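BREX protein BrxA (Magnetospirillum magneticum, PDB 3BHW) is probably part of a type 1 BREX system that protects bacteria against double-stranded DNA phage by blocking replication of the phage DNA. Local coordinates at residues L101-D106 with E190-R195. Residues are numbered along the deposited sequence; the frame is centred on the assembly and turned at random.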
loop_
_atom_site.group_PDB
_atom_site.type_symbol
_atom_site.label_atom_id
_atom_site.label_comp_id
_atom_site.label_asym_id
_atom_site.label_seq_id
_atom_site.Cartn_x
_atom_site.Cartn_y
_atom_site.Cartn_z
ATOM N N LEU A 101 4.853 -5.648 3.029
ATOM C CA LEU A 101 5.086 -4.189 3.011
ATOM C C LEU A 101 5.205 -3.627 4.432
ATOM O O LEU A 101 6.169 -2.953 4.780
ATOM C CB LEU A 101 3.989 -3.458 2.252
ATOM C CG LEU A 101 4.130 -1.927 2.255
ATOM C CD1 LEU A 101 5.387 -1.419 1.500
ATOM C CD2 LEU A 101 2.870 -1.353 1.613
ATOM N N GLY A 102 4.216 -3.912 5.273
ATOM C CA GLY A 102 4.227 -3.369 6.635
ATOM C C GLY A 102 5.506 -3.693 7.413
ATOM O O GLY A 102 6.097 -2.787 8.033
ATOM N N ASP A 103 5.936 -4.963 7.363
ATOM C CA ASP A 103 7.138 -5.420 8.059
ATOM C C ASP A 103 8.400 -4.773 7.456
ATOM O O ASP A 103 9.357 -4.514 8.178
ATOM C CB ASP A 103 7.273 -6.970 8.094
ATOM C CG ASP A 103 6.426 -7.611 9.174
ATOM O OD1 ASP A 103 5.626 -6.895 9.819
ATOM O OD2 ASP A 103 6.584 -8.847 9.381
ATOM N N PHE A 104 8.390 -4.502 6.145
ATOM C CA PHE A 104 9.513 -3.754 5.557
ATOM C C PHE A 104 9.678 -2.390 6.269
ATOM O O PHE A 104 10.796 -2.003 6.670
ATOM C CB PHE A 104 9.342 -3.589 4.038
ATOM C CG PHE A 104 10.601 -3.127 3.334
ATOM C CD1 PHE A 104 11.831 -3.676 3.648
ATOM C CD2 PHE A 104 10.544 -2.082 2.401
ATOM C CE1 PHE A 104 13.008 -3.251 2.984
ATOM C CE2 PHE A 104 11.714 -1.619 1.750
ATOM C CZ PHE A 104 12.955 -2.221 2.047
ATOM N N LEU A 105 8.559 -1.709 6.467
ATOM C CA LEU A 105 8.494 -0.399 7.051
ATOM C C LEU A 105 8.905 -0.527 8.504
ATOM O O LEU A 105 9.851 0.133 8.898
ATOM C CB LEU A 105 7.076 0.121 6.930
ATOM C CG LEU A 105 6.757 0.457 5.482
ATOM C CD1 LEU A 105 5.220 0.501 5.242
ATOM C CD2 LEU A 105 7.436 1.761 5.112
ATOM N N ASP A 106 8.267 -1.454 9.235
ATOM C CA ASP A 106 8.446 -1.635 10.650
ATOM C C ASP A 106 9.844 -2.057 11.061
ATOM O O ASP A 106 10.360 -1.564 12.029
ATOM C CB ASP A 106 7.471 -2.750 11.105
ATOM C CG ASP A 106 7.303 -2.829 12.650
ATOM O OD1 ASP A 106 7.447 -1.811 13.344
ATOM O OD2 ASP A 106 6.948 -3.876 13.155
ATOM N N GLU A 190 -6.453 0.603 14.350
ATOM C CA GLU A 190 -5.552 -0.006 13.416
ATOM C C GLU A 190 -4.119 0.033 13.906
ATOM O O GLU A 190 -3.250 0.650 13.297
ATOM C CB GLU A 190 -5.683 0.597 12.027
ATOM C CG GLU A 190 -7.060 0.523 11.393
ATOM C CD GLU A 190 -7.431 -0.851 10.895
ATOM O OE1 GLU A 190 -6.622 -1.799 11.059
ATOM O OE2 GLU A 190 -8.533 -0.975 10.294
ATOM N N GLN A 191 -3.878 -0.682 15.006
ATOM C CA GLN A 191 -2.577 -0.735 15.652
ATOM C C GLN A 191 -1.446 -1.005 14.679
ATOM O O GLN A 191 -0.402 -0.318 14.687
ATOM C CB GLN A 191 -2.493 -1.772 16.800
ATOM C CG GLN A 191 -3.795 -1.937 17.660
ATOM C CD GLN A 191 -4.368 -0.680 18.274
ATOM O OE1 GLN A 191 -3.639 0.280 18.613
ATOM N NE2 GLN A 191 -5.691 -0.687 18.505
ATOM N N TYR A 192 -1.648 -2.009 13.841
ATOM C CA TYR A 192 -0.536 -2.458 13.011
ATOM C C TYR A 192 -0.242 -1.432 11.963
ATOM O O TYR A 192 0.933 -1.092 11.759
ATOM C CB TYR A 192 -0.839 -3.812 12.370
ATOM C CG TYR A 192 0.236 -4.342 11.418
ATOM C CD1 TYR A 192 1.378 -4.940 11.942
ATOM C CD2 TYR A 192 0.073 -4.284 10.012
ATOM C CE1 TYR A 192 2.391 -5.470 11.077
ATOM C CE2 TYR A 192 1.081 -4.763 9.147
ATOM C CZ TYR A 192 2.229 -5.354 9.697
ATOM O OH TYR A 192 3.205 -5.847 8.823
ATOM N N VAL A 193 -1.282 -0.944 11.268
ATOM C CA VAL A 193 -1.038 0.127 10.253
ATOM C C VAL A 193 -0.379 1.374 10.890
ATOM O O VAL A 193 0.607 1.911 10.365
ATOM C CB VAL A 193 -2.293 0.417 9.479
ATOM C CG1 VAL A 193 -2.047 1.528 8.481
ATOM C CG2 VAL A 193 -2.824 -0.911 8.847
ATOM N N ILE A 194 -0.867 1.736 12.064
ATOM C CA ILE A 194 -0.332 2.886 12.771
ATOM C C ILE A 194 1.169 2.780 12.960
ATOM O O ILE A 194 1.896 3.732 12.682
ATOM C CB ILE A 194 -1.068 3.155 14.074
ATOM C CG1 ILE A 194 -2.516 3.618 13.762
ATOM C CG2 ILE A 194 -0.287 4.159 14.976
ATOM C CD1 ILE A 194 -3.501 3.674 14.935
ATOM N N ARG A 195 1.603 1.634 13.474
ATOM C CA ARG A 195 3.013 1.372 13.758
ATOM C C ARG A 195 3.896 1.435 12.512
ATOM O O ARG A 195 5.053 1.883 12.575
ATOM C CB ARG A 195 3.140 -0.014 14.414
ATOM C CG ARG A 195 4.409 -0.255 15.106
ATOM C CD ARG A 195 4.670 -1.817 15.196
ATOM N NE ARG A 195 5.907 -2.110 15.903
ATOM C CZ ARG A 195 6.059 -1.915 17.205
ATOM N NH1 ARG A 195 5.038 -1.435 17.910
ATOM N NH2 ARG A 195 7.213 -2.219 17.807
HETATM O O HOH W 1 8.358 -4.180 15.377
#
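The Tyr192 ring meets Asp103 at its edge, OD1 lying in the ring plane, while the CA of Gly102 approaches the ring obliquely. Carboxylate and ring are turned 60° apart, and Tyr192 OH donates to Asp103 OD1 over 2.8 Å from above the carboxylate plane. With CG anti to the backbone N (chi1 177°), the tyrosine spans the gap between the helices until its OH rests 3.5 Å from Gly102 C. The other carboxylate oxygen, OD2, is hydrogen-bonded to Tyr8 OH and salt-bridged to Arg7. In this all-helical chain, segments 101-106 and 191-195, on helix 99-112 and the last helix 191-197, have axes that come within 10.0 Å, a separation bridged by polar side chains; Leu105 and Val193 pack instead on helix 83-97. One turn further along, Asp106 CG lies at the edge of the Arg195 guanidinium, whose plane is nearly perpendicular to the carboxylate. Arg195 NE forms a salt bridge to Asp106 OD1 at 3.0 Å, though the hydrogen bond within it is bent to 128° and weak. A water donates to Asp106 OD2 and accepts from Arg195 NE, and Arg110 joins OD1 to the backbone carbonyl of Arg195.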